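PDB 3NJA: probable GGDEF family protein from Chromobacterium violaceum, which is of unknown function but carries a PAS domain, probably sensory, which in GGDEF proteins would typically regulate the making of cyclic di-GMP. Local coordinates for residues S20-M25 against R29-Q34; A45-D48 against D52-F55; I86-P89 against V93-L96. All blocks are in the same frame, centred on the assembly; numbering follows the deposited sequence. Where two conformers were deposited one is given.

In the fold
Along the chain from the N terminus the three contacts follow in series, none crossing or enclosing another. Contact 1 closes the turn of the hairpin formed by strands 19-24 and 30-32, contact 2 the short link from the loop after helix 34-40 into helix 51-56, and contact 3 the turn between strands 80-87 and 93-104. Contacts 1 and 2 touch, with Trp-32 CH2 and Phe-47 CZ 3.8 Å apart. Contact 3 lies beyond helix 63-74, its centre about 47 Å from that of contact 1, on the opposite side of the chain's centre. Both hairpins adjoin the second subunit, consistent with a PAS fold completed by exchange between chains.

Contact 1: S20-M25 against R29-Q34; sequences SWVLHM and RLEWSQ
His-24 and Arg-29 stack at the turn end of this antiparallel hairpin: the guanidinium lies flat over one face of the imidazole, centres 3.9 Å apart and planes at 20°, while Val-22 CG1 sits against the rim of the opposite face. His-24 NE2 donates to Glu-31 OE1 over 2.6 Å, nearly within the plane of the imidazole but from above that of the carboxylate, and Arg-29 NH2 makes a salt bridge to Glu-31 OE2, so the acid grips both partners and fixes the ring's rotation. With CG anti to the carbonyl carbon (chi1 -56°) and the chain extended beyond it, Glu-31 carries its carboxylate to the imidazole.

In the backbone, Val-22 and Glu-31 form a hydrogen-bonded pair, and His-24 N bonds to Arg-29 O at 2.8 Å.

Trp-21, Leu-23, Leu-30 and Trp-32 share the other, apolar face. Leu-30 reaches across with CD1, 3.9 Å from Leu-23 CB, and Trp-21 CB meets Trp-32 CD1 at 3.7 Å; branched and aromatic groups suit a surface to be covered.

Trp-32 packs against His-37 and Phe-40 of helix 34-40, while strand 19-24 pairs antiparallel with a strand of the second subunit, where Trp-21 NE1 bonds to Thr-116 O.

Contact 2: A45-D48 against D52-F55; sequences ATFD and DAYF
The loop residue Asp-48 passes beside the first part of helix 51-56, bringing its CA within 6.3 Å of Ala-53 CA without any hydrogen bond between segments 45-48 and 52-55. What joins them is mostly one aromatic ring set against one methyl. Phe-47 comes in at a slant with the far end of its ring: CZ lies 3.5 Å from Ala-53 CB and CE1 3.6 Å from the same carbon. With chi1 at 164° the ring swings away from the backbone N and reaches the helix. Helices 34-40 and 51-56 belong to the helical connection that in PAS domains follows the first beta hairpin, and Phe-47 ties it back to that hairpin by stacking on Trp-32. Ala-53 suits its place because a single methyl lets the ring come close to the helix backbone; the backbone N of Tyr-54 lies at the edge of the Phe-47 ring, 4.3 Å from CZ. More loosely, Asp-48 CB rests 4.0 Å from Ala-53 CB, Asp-48 itself being exposed, as suits an acid. Farther round the helix, Tyr-54 and Phe-55 lean on Val-66 of helix 63-74, and Tyr-54 also packs on Glu-98 of the second subunit.

Contact 3: I86-P89 against V93-L96; sequences IVRP and VREL
Arg-88 and Arg-94 bring their guanidinium groups over one another on one side of the hairpin, with the two planes inclined at 39°. The approach is slanting rather than flat: Arg-88 NH2 lies over the Arg-94 group, and Arg-94 NE in turn over a face of Arg-88. Arg-88 NH2 and Arg-94 NE are both donors, so their modelled separation of 2.9 Å is doubtful, and no bond joins them. Arg-88 reaches across as a chain extended from CG to NE, whereas Arg-94 bends at chi2 (-70°). Asp-119 offers a carboxylate to both through long, weak ion pairs, which would probably offset some of the gathered positive charge.

Below the arginines the same face turns apolar. Ile-86 lies obliquely to Leu-96, its CG2 3.5 Å from Leu-96 CD2, and its CG1 meets Arg-94 CB at 3.6 Å; the aliphatic base of the arginine thus continues the hydrophobic patch while its guanidinium goes on to Arg-88. A branched isoleucine and leucine suit these buried positions because they cover that face of the sheet with carbon.

The strands are held by the hydrogen-bonded pair of Ile-86 and Arg-94, Ile-86 N giving to Arg-94 O over 2.7 Å and Arg-94 N to Ile-86 O over 3.0 Å. Next to it, Val-87 and Val-93 form a non-hydrogen-bonded pair on the other face.

This beta hairpin is the outer end of strands 80-87 and 93-104. Strand 110-119 flanks strand 93-104, and Ile-39 of the second subunit packs on Ile-86 and Leu-96, with Phe-40 of that chain against Arg-88.

Contact 1: S20-M25 against R29-Q34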
ATOM      1  N   SER B  20     -16.971 -15.268  -2.384  1.00 59.19           N
ATOM      2  CA  SER B  20     -15.619 -15.419  -1.849  1.00 65.41           C
ATOM      3  C   SER B  20     -14.931 -16.631  -2.449  1.00 56.97           C
ATOM      4  O   SER B  20     -15.581 -17.621  -2.802  1.00 50.47           O
ATOM      5  CB  SER B  20     -15.581 -15.439  -0.301  1.00 67.42           C
ATOM      6  OG  SER B  20     -16.483 -16.388   0.258  1.00 67.77           O
ATOM      7  N   TRP B  21     -13.608 -16.540  -2.550  1.00 55.81           N
ATOM      8  CA  TRP B  21     -12.829 -17.493  -3.327  1.00 60.05           C
ATOM      9  C   TRP B  21     -11.424 -17.690  -2.766  1.00 49.35           C
ATOM     10  O   TRP B  21     -10.830 -16.767  -2.213  1.00 53.78           O
ATOM     11  CB  TRP B  21     -12.703 -16.985  -4.767  1.00 49.52           C
ATOM     12  CG  TRP B  21     -12.027 -15.646  -4.811  1.00 45.93           C
ATOM     13  CD1 TRP B  21     -12.627 -14.419  -4.768  1.00 40.68           C
ATOM     14  CD2 TRP B  21     -10.614 -15.400  -4.859  1.00 53.82           C
ATOM     15  NE1 TRP B  21     -11.673 -13.423  -4.807  1.00 47.77           N
ATOM     16  CE2 TRP B  21     -10.432 -14.000  -4.860  1.00 48.04           C
ATOM     17  CE3 TRP B  21      -9.487 -16.230  -4.915  1.00 57.33           C
ATOM     18  CZ2 TRP B  21      -9.172 -13.413  -4.918  1.00 50.39           C
ATOM     19  CZ3 TRP B  21      -8.237 -15.647  -4.971  1.00 54.12           C
ATOM     20  CH2 TRP B  21      -8.089 -14.251  -4.969  1.00 55.12           C
ATOM     21  N   VAL B  22     -10.881 -18.886  -2.968  1.00 54.52           N
ATOM     22  CA  VAL B  22      -9.496 -19.178  -2.613  1.00 59.33           C
ATOM     23  C   VAL B  22      -8.744 -19.819  -3.776  1.00 59.97           C
ATOM     24  O   VAL B  22      -9.234 -20.765  -4.385  1.00 69.50           O
ATOM     25  CB  VAL B  22      -9.424 -20.133  -1.417  1.00 58.01           C
ATOM     26  CG1 VAL B  22      -7.985 -20.578  -1.190  1.00 55.76           C
ATOM     27  CG2 VAL B  22     -10.011 -19.470  -0.169  1.00 60.23           C
ATOM     28  N   LEU B  23      -7.556 -19.304  -4.084  1.00 57.08           N
ATOM     29  CA  LEU B  23      -6.710 -19.911  -5.109  1.00 61.83           C
ATOM     30  C   LEU B  23      -5.478 -20.587  -4.514  1.00 63.05           C
ATOM     31  O   LEU B  23      -4.509 -19.929  -4.116  1.00 61.41           O
ATOM     32  CB  LEU B  23      -6.281 -18.884  -6.163  1.00 59.01           C
ATOM     33  CG  LEU B  23      -5.279 -19.388  -7.205  1.00 54.22           C
ATOM     34  CD1 LEU B  23      -5.917 -20.425  -8.112  1.00 61.49           C
ATOM     35  CD2 LEU B  23      -4.737 -18.224  -8.022  1.00 48.06           C
ATOM     36  N   HIS B  24      -5.523 -21.911  -4.459  1.00 59.40           N
ATOM     37  CA  HIS B  24      -4.382 -22.682  -3.998  1.00 62.37           C
ATOM     38  C   HIS B  24      -3.261 -22.649  -5.021  1.00 66.01           C
ATOM     39  O   HIS B  24      -3.499 -22.807  -6.213  1.00 68.63           O
ATOM     40  CB  HIS B  24      -4.817 -24.102  -3.678  1.00 59.06           C
ATOM     41  CG  HIS B  24      -5.882 -24.161  -2.634  1.00 70.60           C
ATOM     42  ND1 HIS B  24      -5.615 -23.993  -1.293  1.00 79.15           N
ATOM     43  CD2 HIS B  24      -7.222 -24.319  -2.734  1.00 78.72           C
ATOM     44  CE1 HIS B  24      -6.741 -24.071  -0.609  1.00 84.46           C
ATOM     45  NE2 HIS B  24      -7.733 -24.270  -1.459  1.00 82.59           N
HETATM   46  N   MSE B  25      -2.040 -22.418  -4.554  1.00 63.25           N
HETATM   47  CA  MSE B  25      -0.913 -22.215  -5.454  1.00 68.29           C
HETATM   48  C   MSE B  25      -0.286 -23.548  -5.874  1.00 73.74           C
HETATM   49  O   MSE B  25      -0.047 -23.808  -7.063  1.00 74.25           O
HETATM   50  CB  MSE B  25       0.119 -21.302  -4.796  1.00 65.41           C
HETATM   51  CG  MSE B  25       0.484 -20.052  -5.602  1.00 67.62           C
HETATM   52 SE   MSE B  25      -1.032 -18.976  -6.227  0.94114.40          SE
HETATM   53  CE  MSE B  25      -0.008 -17.525  -7.044  1.00 84.88           C
ATOM     54  N   ARG B  29      -5.774 -25.451  -7.379  1.00 71.89           N
ATOM     55  CA  ARG B  29      -7.208 -25.589  -7.152  1.00 75.68           C
ATOM     56  C   ARG B  29      -7.822 -24.231  -6.859  1.00 63.08           C
ATOM     57  O   ARG B  29      -7.244 -23.433  -6.135  1.00 56.55           O
ATOM     58  CB  ARG B  29      -7.474 -26.545  -5.985  1.00 78.55           C
ATOM     59  CG  ARG B  29      -8.842 -27.212  -6.013  1.00 85.99           C
ATOM     60  CD  ARG B  29      -9.375 -27.397  -4.599  1.00 93.52           C
ATOM     61  NE  ARG B  29      -8.295 -27.614  -3.640  1.00104.30           N
ATOM     62  CZ  ARG B  29      -8.435 -27.542  -2.317  1.00109.30           C
ATOM     63  NH1 ARG B  29      -7.390 -27.753  -1.521  1.00105.61           N
ATOM     64  NH2 ARG B  29      -9.619 -27.255  -1.788  1.00110.19           N
ATOM     65  N   LEU B  30      -8.986 -23.964  -7.435  1.00 56.91           N
ATOM     66  CA  LEU B  30      -9.671 -22.713  -7.173  1.00 62.25           C
ATOM     67  C   LEU B  30     -11.025 -22.967  -6.506  1.00 71.36           C
ATOM     68  O   LEU B  30     -11.911 -23.563  -7.111  1.00 78.67           O
ATOM     69  CB  LEU B  30      -9.853 -21.931  -8.475  1.00 60.49           C
ATOM     70  CG  LEU B  30     -10.631 -20.617  -8.345  1.00 65.58           C
ATOM     71  CD1 LEU B  30      -9.922 -19.680  -7.371  1.00 74.72           C
ATOM     72  CD2 LEU B  30     -10.815 -19.942  -9.690  1.00 59.58           C
ATOM     73  N   GLU B  31     -11.185 -22.516  -5.262  1.00 64.00           N
ATOM     74  CA  GLU B  31     -12.428 -22.748  -4.529  1.00 60.93           C
ATOM     75  C   GLU B  31     -13.393 -21.591  -4.689  1.00 61.41           C
ATOM     76  O   GLU B  31     -13.060 -20.445  -4.395  1.00 59.74           O
ATOM     77  CB  GLU B  31     -12.164 -22.979  -3.041  1.00 60.24           C
ATOM     78  CG  GLU B  31     -11.206 -24.125  -2.736  1.00 70.54           C
ATOM     79  CD  GLU B  31     -11.049 -24.399  -1.233  1.00 85.46           C
ATOM     80  OE1 GLU B  31     -10.150 -23.795  -0.587  1.00 82.95           O
ATOM     81  OE2 GLU B  31     -11.823 -25.231  -0.701  1.00 86.71           O
ATOM     82  N   TRP B  32     -14.599 -21.896  -5.149  1.00 64.25           N
ATOM     83  CA  TRP B  32     -15.631 -20.878  -5.270  1.00 69.25           C
ATOM     84  C   TRP B  32     -16.805 -21.170  -4.363  1.00 64.94           C
ATOM     85  O   TRP B  32     -17.227 -22.314  -4.260  1.00 66.01           O
ATOM     86  CB  TRP B  32     -16.127 -20.798  -6.708  1.00 74.45           C
ATOM     87  CG  TRP B  32     -15.260 -19.963  -7.570  1.00 76.13           C
ATOM     88  CD1 TRP B  32     -14.078 -19.373  -7.221  1.00 70.75           C
ATOM     89  CD2 TRP B  32     -15.498 -19.613  -8.933  1.00 73.18           C
ATOM     90  NE1 TRP B  32     -13.568 -18.673  -8.286  1.00 68.45           N
ATOM     91  CE2 TRP B  32     -14.422 -18.803  -9.350  1.00 72.73           C
ATOM     92  CE3 TRP B  32     -16.520 -19.900  -9.841  1.00 74.74           C
ATOM     93  CZ2 TRP B  32     -14.335 -18.283 -10.642  1.00 76.37           C
ATOM     94  CZ3 TRP B  32     -16.432 -19.381 -11.125  1.00 79.40           C
ATOM     95  CH2 TRP B  32     -15.347 -18.584 -11.513  1.00 75.72           C
ATOM     96  N   SER B  33     -17.324 -20.137  -3.700  1.00 61.27           N
ATOM     97  CA  SER B  33     -18.618 -20.256  -3.044  1.00 65.77           C
ATOM     98  C   SER B  33     -19.668 -20.216  -4.145  1.00 57.88           C
ATOM     99  O   SER B  33     -19.425 -19.647  -5.204  1.00 56.65           O
ATOM    100  CB  SER B  33     -18.850 -19.114  -2.053  1.00 67.72           C
ATOM    101  OG  SER B  33     -19.104 -17.890  -2.718  1.00 74.55           O
ATOM    102  N   GLN B  34     -20.828 -20.816  -3.907  1.00 63.92           N
ATOM    103  CA  GLN B  34     -21.886 -20.801  -4.918  1.00 73.56           C
ATOM    104  C   GLN B  34     -22.220 -19.359  -5.307  1.00 72.21           C
ATOM    105  O   GLN B  34     -22.745 -19.102  -6.386  1.00 79.18           O
ATOM    106  CB  GLN B  34     -23.137 -21.552  -4.435  1.00 76.86           C
ATOM    107  CG  GLN B  34     -24.331 -21.511  -5.399  1.00 80.69           C
ATOM    108  CD  GLN B  34     -24.068 -22.227  -6.722  1.00 80.69           C
ATOM    109  OE1 GLN B  34     -23.692 -23.401  -6.750  1.00 75.52           O
ATOM    110  NE2 GLN B  34     -24.276 -21.519  -7.826  1.00 85.18           N
TER

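Contact 2: A45-D48 against D52-F55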
ATOM      1  N   ALA B  45     -20.991 -27.776 -10.343  1.00102.51           N
ATOM      2  CA  ALA B  45     -20.762 -29.174 -10.679  1.00 95.58           C
ATOM      3  C   ALA B  45     -19.961 -29.380 -11.963  1.00 91.75           C
ATOM      4  O   ALA B  45     -19.430 -30.464 -12.205  1.00 87.93           O
ATOM      5  CB  ALA B  45     -22.094 -29.904 -10.767  1.00 98.21           C
ATOM      6  N   THR B  46     -19.863 -28.345 -12.785  1.00 91.87           N
ATOM      7  CA  THR B  46     -19.384 -28.534 -14.146  1.00 94.14           C
ATOM      8  C   THR B  46     -18.262 -27.586 -14.538  1.00 92.42           C
ATOM      9  O   THR B  46     -17.740 -27.652 -15.651  1.00100.49           O
ATOM     10  CB  THR B  46     -20.527 -28.312 -15.129  1.00 96.59           C
ATOM     11  OG1 THR B  46     -20.884 -26.923 -15.116  1.00 94.60           O
ATOM     12  CG2 THR B  46     -21.733 -29.158 -14.729  1.00 98.04           C
ATOM     13  N   PHE B  47     -17.905 -26.685 -13.637  1.00 77.98           N
ATOM     14  CA  PHE B  47     -16.879 -25.718 -13.953  1.00 65.58           C
ATOM     15  C   PHE B  47     -15.527 -26.171 -13.411  1.00 76.26           C
ATOM     16  O   PHE B  47     -15.391 -26.524 -12.230  1.00 83.01           O
ATOM     17  CB  PHE B  47     -17.265 -24.353 -13.413  1.00 66.50           C
ATOM     18  CG  PHE B  47     -16.129 -23.395 -13.366  1.00 82.03           C
ATOM     19  CD1 PHE B  47     -15.810 -22.628 -14.472  1.00 86.66           C
ATOM     20  CD2 PHE B  47     -15.351 -23.280 -12.218  1.00 82.60           C
ATOM     21  CE1 PHE B  47     -14.741 -21.747 -14.432  1.00 87.86           C
ATOM     22  CE2 PHE B  47     -14.284 -22.397 -12.168  1.00 83.12           C
ATOM     23  CZ  PHE B  47     -13.977 -21.632 -13.274  1.00 87.01           C
ATOM     24  N   ASP B  48     -14.528 -26.142 -14.289  1.00 77.11           N
ATOM     25  CA  ASP B  48     -13.201 -26.699 -14.017  1.00 83.31           C
ATOM     26  C   ASP B  48     -12.544 -26.258 -12.712  1.00 82.77           C
ATOM     27  O   ASP B  48     -11.694 -26.973 -12.188  1.00 88.28           O
ATOM     28  CB  ASP B  48     -12.244 -26.384 -15.173  1.00 91.23           C
ATOM     29  CG  ASP B  48     -12.675 -27.017 -16.483  1.00100.71           C
ATOM     30  OD1 ASP B  48     -12.728 -28.268 -16.558  1.00104.67           O
ATOM     31  OD2 ASP B  48     -12.948 -26.258 -17.441  1.00103.90           O
ATOM     32  N   ASP B  52      -6.796 -20.866 -15.055  1.00 62.79           N
ATOM     33  CA  ASP B  52      -7.019 -20.673 -16.487  0.52 63.38           C
ATOM     34  C   ASP B  52      -8.500 -20.568 -16.776  1.00 62.17           C
ATOM     35  O   ASP B  52      -8.932 -19.673 -17.506  1.00 65.82           O
ATOM     36  CB  ASP B  52      -6.443 -21.792 -17.351  0.52 64.85           C
ATOM     37  CG  ASP B  52      -6.845 -21.641 -18.819  0.52 64.13           C
ATOM     38  OD1 ASP B  52      -6.565 -20.562 -19.393  0.52 62.41           O
ATOM     39  OD2 ASP B  52      -7.461 -22.575 -19.385  0.52 54.06           O
ATOM     40  N   ALA B  53      -9.282 -21.474 -16.194  1.00 55.49           N
ATOM     41  CA  ALA B  53     -10.724 -21.477 -16.419  1.00 55.35           C
ATOM     42  C   ALA B  53     -11.273 -20.095 -16.136  1.00 54.85           C
ATOM     43  O   ALA B  53     -12.136 -19.583 -16.847  1.00 51.42           O
ATOM     44  CB  ALA B  53     -11.406 -22.500 -15.546  1.00 58.66           C
ATOM     45  N   TYR B  54     -10.749 -19.487 -15.085  1.00 60.60           N
ATOM     46  CA  TYR B  54     -11.169 -18.154 -14.695  1.00 55.79           C
ATOM     47  C   TYR B  54     -10.847 -17.157 -15.813  1.00 52.15           C
ATOM     48  O   TYR B  54     -11.666 -16.306 -16.154  1.00 55.54           O
ATOM     49  CB  TYR B  54     -10.495 -17.782 -13.370  1.00 48.38           C
ATOM     50  CG  TYR B  54     -10.228 -16.316 -13.171  1.00 38.06           C
ATOM     51  CD1 TYR B  54     -11.242 -15.453 -12.776  1.00 36.54           C
ATOM     52  CD2 TYR B  54      -8.956 -15.797 -13.359  1.00 49.13           C
ATOM     53  CE1 TYR B  54     -11.002 -14.103 -12.585  1.00 47.67           C
ATOM     54  CE2 TYR B  54      -8.693 -14.445 -13.154  1.00 55.91           C
ATOM     55  CZ  TYR B  54      -9.721 -13.604 -12.770  1.00 57.47           C
ATOM     56  OH  TYR B  54      -9.469 -12.263 -12.576  1.00 67.42           O
ATOM     57  N   PHE B  55      -9.670 -17.289 -16.411  1.00 42.97           N
ATOM     58  CA  PHE B  55      -9.249 -16.319 -17.404  1.00 41.81           C
ATOM     59  C   PHE B  55     -10.045 -16.449 -18.702  1.00 47.48           C
ATOM     60  O   PHE B  55     -10.254 -15.457 -19.385  1.00 54.83           O
ATOM     61  CB  PHE B  55      -7.744 -16.416 -17.649  1.00 49.00           C
ATOM     62  CG  PHE B  55      -6.936 -15.590 -16.701  1.00 53.27           C
ATOM     63  CD1 PHE B  55      -6.906 -14.214 -16.825  1.00 52.65           C
ATOM     64  CD2 PHE B  55      -6.211 -16.185 -15.677  1.00 60.77           C
ATOM     65  CE1 PHE B  55      -6.158 -13.433 -15.930  1.00 65.95           C
ATOM     66  CE2 PHE B  55      -5.456 -15.419 -14.790  1.00 57.20           C
ATOM     67  CZ  PHE B  55      -5.431 -14.040 -14.915  1.00 57.12           C
TER

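Contact 3: I86-P89 against V93-L96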
ATOM      1  N   ILE B  86      19.048   3.856  16.367  1.00 51.15           N
ATOM      2  CA  ILE B  86      20.219   3.014  16.479  1.00 53.90           C
ATOM      3  C   ILE B  86      21.080   3.594  17.581  1.00 65.07           C
ATOM      4  O   ILE B  86      20.845   4.709  18.065  1.00 67.88           O
ATOM      5  CB  ILE B  86      21.048   2.982  15.195  1.00 53.27           C
ATOM      6  CG1 ILE B  86      21.370   4.405  14.738  1.00 46.62           C
ATOM      7  CG2 ILE B  86      20.314   2.211  14.120  1.00 59.77           C
ATOM      8  CD1 ILE B  86      22.789   4.567  14.240  1.00 45.55           C
ATOM      9  N   VAL B  87      22.084   2.831  17.978  1.00 58.49           N
ATOM     10  CA  VAL B  87      23.026   3.308  18.958  1.00 56.67           C
ATOM     11  C   VAL B  87      24.440   3.160  18.401  1.00 54.38           C
ATOM     12  O   VAL B  87      24.928   2.047  18.179  1.00 54.05           O
ATOM     13  CB  VAL B  87      22.844   2.571  20.292  1.00 59.85           C
ATOM     14  CG1 VAL B  87      22.378   1.130  20.040  1.00 60.44           C
ATOM     15  CG2 VAL B  87      24.132   2.615  21.084  1.00 61.35           C
ATOM     16  N   ARG B  88      25.079   4.293  18.141  1.00 54.90           N
ATOM     17  CA  ARG B  88      26.424   4.291  17.597  1.00 57.18           C
ATOM     18  C   ARG B  88      27.416   3.708  18.596  1.00 62.12           C
ATOM     19  O   ARG B  88      27.204   3.779  19.813  1.00 63.92           O
ATOM     20  CB  ARG B  88      26.861   5.709  17.257  1.00 58.18           C
ATOM     21  CG  ARG B  88      26.267   6.319  16.014  1.00 55.93           C
ATOM     22  CD  ARG B  88      27.129   7.511  15.630  1.00 69.35           C
ATOM     23  NE  ARG B  88      26.485   8.434  14.700  1.00 83.24           N
ATOM     24  CZ  ARG B  88      26.423   9.752  14.881  1.00 84.97           C
ATOM     25  NH1 ARG B  88      26.961  10.291  15.973  1.00 87.04           N
ATOM     26  NH2 ARG B  88      25.825  10.527  13.977  1.00 73.73           N
ATOM     27  N   PRO B  89      28.517   3.145  18.079  1.00 63.28           N
ATOM     28  CA  PRO B  89      29.674   2.688  18.850  1.00 69.64           C
ATOM     29  C   PRO B  89      30.161   3.724  19.857  1.00 59.63           C
ATOM     30  O   PRO B  89      30.634   3.340  20.907  1.00 68.37           O
ATOM     31  CB  PRO B  89      30.735   2.494  17.767  1.00 70.31           C
ATOM     32  CG  PRO B  89      29.962   2.079  16.595  1.00 62.33           C
ATOM     33  CD  PRO B  89      28.681   2.856  16.648  1.00 62.34           C
ATOM     34  N   VAL B  93      22.964   8.177  20.362  1.00 50.63           N
ATOM     35  CA  VAL B  93      21.673   7.679  19.884  1.00 58.71           C
ATOM     36  C   VAL B  93      21.100   8.420  18.671  1.00 58.68           C
ATOM     37  O   VAL B  93      21.007   9.647  18.663  1.00 59.41           O
ATOM     38  CB  VAL B  93      20.632   7.674  21.015  1.00 57.24           C
ATOM     39  CG1 VAL B  93      19.220   7.537  20.453  1.00 61.05           C
ATOM     40  CG2 VAL B  93      20.939   6.546  21.965  1.00 48.30           C
ATOM     41  N   ARG B  94      20.692   7.660  17.659  1.00 60.33           N
ATOM     42  CA  ARG B  94      20.248   8.251  16.397  1.00 62.28           C
ATOM     43  C   ARG B  94      18.894   7.733  15.947  1.00 56.59           C
ATOM     44  O   ARG B  94      18.625   6.541  16.037  1.00 58.33           O
ATOM     45  CB  ARG B  94      21.288   7.998  15.299  1.00 63.82           C
ATOM     46  CG  ARG B  94      22.569   8.811  15.475  1.00 68.78           C
ATOM     47  CD  ARG B  94      22.307  10.286  15.204  1.00 72.52           C
ATOM     48  NE  ARG B  94      23.438  11.146  15.523  1.00 74.13           N
ATOM     49  CZ  ARG B  94      23.553  12.407  15.120  1.00 79.39           C
ATOM     50  NH1 ARG B  94      22.612  12.951  14.369  1.00 72.87           N
ATOM     51  NH2 ARG B  94      24.618  13.123  15.455  1.00 91.92           N
ATOM     52  N   GLU B  95      18.044   8.637  15.467  1.00 56.91           N
ATOM     53  CA  GLU B  95      16.770   8.255  14.853  1.00 57.89           C
ATOM     54  C   GLU B  95      16.902   8.070  13.339  1.00 47.40           C
ATOM     55  O   GLU B  95      17.334   8.979  12.623  1.00 48.49           O
ATOM     56  CB  GLU B  95      15.700   9.294  15.147  1.00 64.12           C
ATOM     57  CG  GLU B  95      15.359   9.406  16.611  1.00 79.49           C
ATOM     58  CD  GLU B  95      14.427  10.568  16.893  1.00 94.72           C
ATOM     59  OE1 GLU B  95      13.194  10.346  16.993  1.00 96.51           O
ATOM     60  OE2 GLU B  95      14.933  11.708  17.010  1.00 96.14           O
ATOM     61  N   LEU B  96      16.538   6.889  12.856  1.00 47.98           N
ATOM     62  CA  LEU B  96      16.659   6.591  11.424  1.00 54.03           C
ATOM     63  C   LEU B  96      15.327   6.419  10.672  1.00 54.49           C
ATOM     64  O   LEU B  96      14.348   5.868  11.206  1.00 49.83           O
ATOM     65  CB  LEU B  96      17.538   5.352  11.221  1.00 51.97           C
ATOM     66  CG  LEU B  96      19.044   5.624  11.114  1.00 49.89           C
ATOM     67  CD1 LEU B  96      19.462   6.837  11.936  1.00 37.77           C
ATOM     68  CD2 LEU B  96      19.876   4.394  11.461  1.00 43.04           C
TER